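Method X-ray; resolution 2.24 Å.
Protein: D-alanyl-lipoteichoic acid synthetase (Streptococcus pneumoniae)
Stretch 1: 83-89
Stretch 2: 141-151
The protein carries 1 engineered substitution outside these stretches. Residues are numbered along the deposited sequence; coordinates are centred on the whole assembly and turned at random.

Stretch 1 (83-89) SLNQYFG
Stretch 2 141-151: QASQYAATRLL

How are the two backbones arranged? Both stretches are helical throughout, with phi near -65° and psi near -40°, and i to i-4 hydrogen bonds such as Phe88 N to Leu84 O (3.2 Å) and Leu150 N to Ala146 O (3.1 Å). Their N-to-C directions differ by 118°, with a signed crossing angle of -118°, and the axes approach to 11.7 Å. The register is marked by Leu84 and Ala146, whose CA atoms lie 7.8 Å apart. Across that separation the contact buries a modest 304 Å².

Which packing contacts fill the gap? Leu84, Tyr87 and Phe88 all point toward the second helix, and Ala146 points back toward the first. Its small side chain receives two rings: Tyr87 (chi1 t, chi2 72°) brings CE2 to 4.0 Å from Ala146 CB, and Phe88 (chi1 -73°, chi2 -57°) brings CZ to 4.1 Å from the same CB. Phe88 CZ also lies 3.7 Å from Leu150 CG; Leu150 leaves its backbone sideways, but with chi1 -101° and chi2 t its end comes nearer. Arg149 (m, m, m, chi4 166°) has its CB 3.8 Å from CD2 of Leu84 (t, p), and the same methyl lies oblique to the guanidinium, whose nitrogens hydrogen-bond outside the two stretches.

How do polar groups take part? No hydrogen bond crosses between the stretches. Phe88 CZ sits 3.8 Å from Ala146 O, which lies at the ring edge, near its plane; that oxygen already accepts the Leu150 N bond. Farther toward the N terminus of the second helix, the hydroxyl of Tyr87 makes a van der Waals contact, OH lying 4.3 Å from Ala142 CB. Within the second helix, Thr148 OG1 (chi1 m) donates to Gln144 O at 2.7 Å.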

ATOM      1  N   SER C  83      -8.378 -34.447  -6.894  1.00 36.16           N
ATOM      2  CA  SER C  83      -7.351 -33.675  -7.602  1.00 33.48           C
ATOM      3  C   SER C  83      -7.375 -32.164  -7.371  1.00 35.31           C
ATOM      4  O   SER C  83      -6.315 -31.539  -7.340  1.00 36.65           O
ATOM      5  CB  SER C  83      -7.366 -33.987  -9.104  1.00 40.07           C
ATOM      6  OG  SER C  83      -7.103 -35.364  -9.340  1.00 29.29           O
ATOM      7  N   LEU C  84      -8.566 -31.585  -7.210  1.00 34.70           N
ATOM      8  CA  LEU C  84      -8.688 -30.150  -6.922  1.00 29.91           C
ATOM      9  C   LEU C  84      -8.065 -29.814  -5.565  1.00 29.05           C
ATOM     10  O   LEU C  84      -7.272 -28.883  -5.468  1.00 33.48           O
ATOM     11  CB  LEU C  84     -10.143 -29.671  -7.003  1.00 27.94           C
ATOM     12  CG  LEU C  84     -10.353 -28.154  -7.152  1.00 28.73           C
ATOM     13  CD1 LEU C  84      -9.844 -27.618  -8.484  1.00  9.96           C
ATOM     14  CD2 LEU C  84     -11.802 -27.773  -6.978  1.00 26.96           C
ATOM     15  N   ASN C  85      -8.398 -30.594  -4.537  1.00 25.56           N
ATOM     16  CA  ASN C  85      -7.752 -30.473  -3.228  1.00 27.28           C
ATOM     17  C   ASN C  85      -6.235 -30.613  -3.293  1.00 27.00           C
ATOM     18  O   ASN C  85      -5.508 -29.792  -2.724  1.00 32.73           O
ATOM     19  CB  ASN C  85      -8.315 -31.491  -2.233  1.00 30.05           C
ATOM     20  CG  ASN C  85      -9.437 -30.926  -1.382  1.00 35.34           C
ATOM     21  OD1 ASN C  85      -9.351 -29.806  -0.872  1.00 42.89           O
ATOM     22  ND2 ASN C  85     -10.492 -31.707  -1.212  1.00 25.71           N
ATOM     23  N   GLN C  86      -5.766 -31.642  -3.998  1.00 30.00           N
ATOM     24  CA  GLN C  86      -4.334 -31.919  -4.109  1.00 26.79           C
ATOM     25  C   GLN C  86      -3.604 -30.774  -4.794  1.00 22.30           C
ATOM     26  O   GLN C  86      -2.565 -30.332  -4.313  1.00 21.00           O
ATOM     27  CB  GLN C  86      -4.059 -33.250  -4.832  1.00 26.76           C
ATOM     28  CG  GLN C  86      -4.561 -34.523  -4.116  1.00 21.44           C
ATOM     29  CD  GLN C  86      -3.871 -34.824  -2.789  1.00 22.20           C
ATOM     30  OE1 GLN C  86      -2.908 -34.167  -2.399  1.00 32.95           O
ATOM     31  NE2 GLN C  86      -4.374 -35.833  -2.088  1.00 24.94           N
ATOM     32  N   TYR C  87      -4.173 -30.285  -5.896  1.00 17.74           N
ATOM     33  CA  TYR C  87      -3.627 -29.139  -6.619  1.00 20.07           C
ATOM     34  C   TYR C  87      -3.386 -27.937  -5.716  1.00 18.35           C
ATOM     35  O   TYR C  87      -2.308 -27.341  -5.750  1.00 29.42           O
ATOM     36  CB  TYR C  87      -4.534 -28.733  -7.784  1.00 21.74           C
ATOM     37  CG  TYR C  87      -3.989 -27.571  -8.580  1.00 29.77           C
ATOM     38  CD1 TYR C  87      -2.882 -27.735  -9.412  1.00 26.03           C
ATOM     39  CD2 TYR C  87      -4.567 -26.304  -8.495  1.00 24.21           C
ATOM     40  CE1 TYR C  87      -2.373 -26.680 -10.146  1.00 30.32           C
ATOM     41  CE2 TYR C  87      -4.054 -25.234  -9.220  1.00 28.66           C
ATOM     42  CZ  TYR C  87      -2.958 -25.433 -10.045  1.00 23.14           C
ATOM     43  OH  TYR C  87      -2.442 -24.389 -10.777  1.00 34.89           O
ATOM     44  N   PHE C  88      -4.383 -27.598  -4.904  1.00 25.55           N
ATOM     45  CA  PHE C  88      -4.288 -26.446  -4.010  1.00 23.33           C
ATOM     46  C   PHE C  88      -3.299 -26.674  -2.871  1.00 21.25           C
ATOM     47  O   PHE C  88      -2.585 -25.754  -2.474  1.00 25.81           O
ATOM     48  CB  PHE C  88      -5.671 -26.041  -3.492  1.00 11.56           C
ATOM     49  CG  PHE C  88      -6.529 -25.379  -4.534  1.00 29.24           C
ATOM     50  CD1 PHE C  88      -6.086 -24.236  -5.190  1.00 20.86           C
ATOM     51  CD2 PHE C  88      -7.777 -25.892  -4.860  1.00 20.65           C
ATOM     52  CE1 PHE C  88      -6.863 -23.632  -6.164  1.00 25.24           C
ATOM     53  CE2 PHE C  88      -8.562 -25.286  -5.826  1.00 25.88           C
ATOM     54  CZ  PHE C  88      -8.104 -24.155  -6.477  1.00 18.78           C
ATOM     55  N   GLY C  89      -3.249 -27.903  -2.366  1.00 26.80           N
ATOM     56  CA  GLY C  89      -2.256 -28.294  -1.363  1.00 12.27           C
ATOM     57  C   GLY C  89      -0.826 -28.191  -1.866  1.00 21.30           C
ATOM     58  O   GLY C  89       0.075 -27.856  -1.095  1.00 28.33           O
ATOM     59  N   GLN C 141      -4.263 -21.403 -18.650  1.00 47.29           N
ATOM     60  CA  GLN C 141      -5.516 -22.156 -18.632  1.00 45.58           C
ATOM     61  C   GLN C 141      -5.715 -22.878 -17.297  1.00 40.62           C
ATOM     62  O   GLN C 141      -6.846 -23.077 -16.858  1.00 37.27           O
ATOM     63  CB  GLN C 141      -5.544 -23.155 -19.795  1.00 47.57           C
ATOM     64  CG  GLN C 141      -6.907 -23.787 -20.097  1.00 61.40           C
ATOM     65  CD  GLN C 141      -7.945 -22.789 -20.584  1.00 76.25           C
ATOM     66  OE1 GLN C 141      -7.635 -21.863 -21.337  1.00 81.12           O
ATOM     67  NE2 GLN C 141      -9.191 -22.981 -20.158  1.00 77.67           N
ATOM     68  N   ALA C 142      -4.612 -23.268 -16.662  1.00 38.71           N
ATOM     69  CA  ALA C 142      -4.652 -23.883 -15.337  1.00 36.73           C
ATOM     70  C   ALA C 142      -5.178 -22.914 -14.271  1.00 36.38           C
ATOM     71  O   ALA C 142      -5.948 -23.312 -13.401  1.00 34.84           O
ATOM     72  CB  ALA C 142      -3.279 -24.415 -14.952  1.00 33.60           C
ATOM     73  N   SER C 143      -4.773 -21.646 -14.361  1.00 39.43           N
ATOM     74  CA  SER C 143      -5.215 -20.616 -13.419  1.00 37.28           C
ATOM     75  C   SER C 143      -6.674 -20.233 -13.643  1.00 33.61           C
ATOM     76  O   SER C 143      -7.405 -19.993 -12.687  1.00 37.99           O
ATOM     77  CB  SER C 143      -4.326 -19.371 -13.513  1.00 35.21           C
ATOM     78  OG  SER C 143      -4.804 -18.451 -14.484  1.00 42.19           O
ATOM     79  N   GLN C 144      -7.082 -20.176 -14.910  1.00 35.98           N
ATOM     80  CA  GLN C 144      -8.450 -19.830 -15.284  1.00 31.99           C
ATOM     81  C   GLN C 144      -9.441 -20.925 -14.886  1.00 38.57           C
ATOM     82  O   GLN C 144     -10.541 -20.629 -14.416  1.00 39.82           O
ATOM     83  CB  GLN C 144      -8.532 -19.542 -16.789  1.00 35.60           C
ATOM     84  CG  GLN C 144      -9.869 -18.964 -17.272  1.00 34.70           C
ATOM     85  CD  GLN C 144     -10.848 -20.025 -17.748  1.00 53.91           C
ATOM     86  OE1 GLN C 144     -10.497 -20.909 -18.532  1.00 66.03           O
ATOM     87  NE2 GLN C 144     -12.088 -19.936 -17.279  1.00 52.65           N
ATOM     88  N   TYR C 145      -9.044 -22.183 -15.075  1.00 35.74           N
ATOM     89  CA  TYR C 145      -9.904 -23.311 -14.741  1.00 32.37           C
ATOM     90  C   TYR C 145     -10.072 -23.478 -13.226  1.00 29.93           C
ATOM     91  O   TYR C 145     -11.184 -23.712 -12.744  1.00 34.29           O
ATOM     92  CB  TYR C 145      -9.414 -24.623 -15.394  1.00 28.19           C
ATOM     93  CG  TYR C 145     -10.227 -25.817 -14.948  1.00 32.64           C
ATOM     94  CD1 TYR C 145     -11.500 -26.048 -15.465  1.00 28.40           C
ATOM     95  CD2 TYR C 145      -9.744 -26.686 -13.969  1.00 28.08           C
ATOM     96  CE1 TYR C 145     -12.259 -27.124 -15.034  1.00 23.79           C
ATOM     97  CE2 TYR C 145     -10.494 -27.760 -13.533  1.00 18.88           C
ATOM     98  CZ  TYR C 145     -11.748 -27.971 -14.063  1.00 22.11           C
ATOM     99  OH  TYR C 145     -12.497 -29.035 -13.616  1.00 28.87           O
ATOM    100  N   ALA C 146      -8.971 -23.361 -12.487  1.00 29.17           N
ATOM    101  CA  ALA C 146      -8.979 -23.570 -11.036  1.00 25.28           C
ATOM    102  C   ALA C 146      -9.734 -22.472 -10.291  1.00 26.14           C
ATOM    103  O   ALA C 146     -10.325 -22.726  -9.239  1.00 30.61           O
ATOM    104  CB  ALA C 146      -7.556 -23.694 -10.505  1.00 19.08           C
ATOM    105  N   ALA C 147      -9.704 -21.257 -10.844  1.00 31.06           N
ATOM    106  CA  ALA C 147     -10.472 -20.134 -10.312  1.00 25.25           C
ATOM    107  C   ALA C 147     -11.957 -20.377 -10.490  1.00 26.83           C
ATOM    108  O   ALA C 147     -12.751 -20.072  -9.599  1.00 27.37           O
ATOM    109  CB  ALA C 147     -10.070 -18.841 -10.996  1.00 24.77           C
ATOM    110  N   THR C 148     -12.316 -20.920 -11.655  1.00 35.88           N
ATOM    111  CA  THR C 148     -13.695 -21.268 -11.997  1.00 31.20           C
ATOM    112  C   THR C 148     -14.233 -22.316 -11.029  1.00 30.67           C
ATOM    113  O   THR C 148     -15.347 -22.183 -10.525  1.00 36.12           O
ATOM    114  CB  THR C 148     -13.790 -21.787 -13.451  1.00 33.50           C
ATOM    115  OG1 THR C 148     -13.186 -20.836 -14.337  1.00 24.03           O
ATOM    116  CG2 THR C 148     -15.236 -22.017 -13.871  1.00 35.13           C
ATOM    117  N   ARG C 149     -13.427 -23.340 -10.757  1.00 32.54           N
ATOM    118  CA  ARG C 149     -13.801 -24.388  -9.810  1.00 32.23           C
ATOM    119  C   ARG C 149     -13.945 -23.869  -8.384  1.00 31.52           C
ATOM    120  O   ARG C 149     -14.769 -24.377  -7.629  1.00 33.36           O
ATOM    121  CB  ARG C 149     -12.803 -25.545  -9.851  1.00 32.83           C
ATOM    122  CG  ARG C 149     -12.838 -26.328 -11.143  1.00 32.17           C
ATOM    123  CD  ARG C 149     -14.112 -27.136 -11.277  1.00 14.78           C
ATOM    124  NE  ARG C 149     -13.975 -28.467 -10.698  1.00 35.00           N
ATOM    125  CZ  ARG C 149     -14.998 -29.275 -10.439  1.00 39.16           C
ATOM    126  NH1 ARG C 149     -16.239 -28.887 -10.699  1.00 29.19           N
ATOM    127  NH2 ARG C 149     -14.780 -30.473  -9.920  1.00 42.08           N
ATOM    128  N   LEU C 150     -13.152 -22.856  -8.031  1.00 36.06           N
ATOM    129  CA  LEU C 150     -13.230 -22.224  -6.711  1.00 37.20           C
ATOM    130  C   LEU C 150     -14.526 -21.447  -6.500  1.00 35.29           C
ATOM    131  O   LEU C 150     -15.136 -21.536  -5.437  1.00 39.47           O
ATOM    132  CB  LEU C 150     -12.023 -21.316  -6.457  1.00 36.46           C
ATOM    133  CG  LEU C 150     -10.899 -21.852  -5.570  1.00 31.26           C
ATOM    134  CD1 LEU C 150      -9.830 -20.790  -5.420  1.00 29.06           C
ATOM    135  CD2 LEU C 150     -11.414 -22.274  -4.208  1.00 27.97           C
ATOM    136  N   LEU C 151     -14.945 -20.706  -7.523  1.00 34.97           N
ATOM    137  CA  LEU C 151     -16.192 -19.936  -7.475  1.00 32.92           C
ATOM    138  C   LEU C 151     -17.444 -20.812  -7.549  1.00 36.57           C
ATOM    139  O   LEU C 151     -18.524 -20.383  -7.151  1.00 44.28           O
ATOM    140  CB  LEU C 151     -16.217 -18.879  -8.581  1.00 28.60           C
ATOM    141  CG  LEU C 151     -15.259 -17.694  -8.427  1.00 26.68           C
ATOM    142  CD1 LEU C 151     -15.003 -17.040  -9.764  1.00 29.29           C
ATOM    143  CD2 LEU C 151     -15.776 -16.671  -7.420  1.00 30.11           C
TER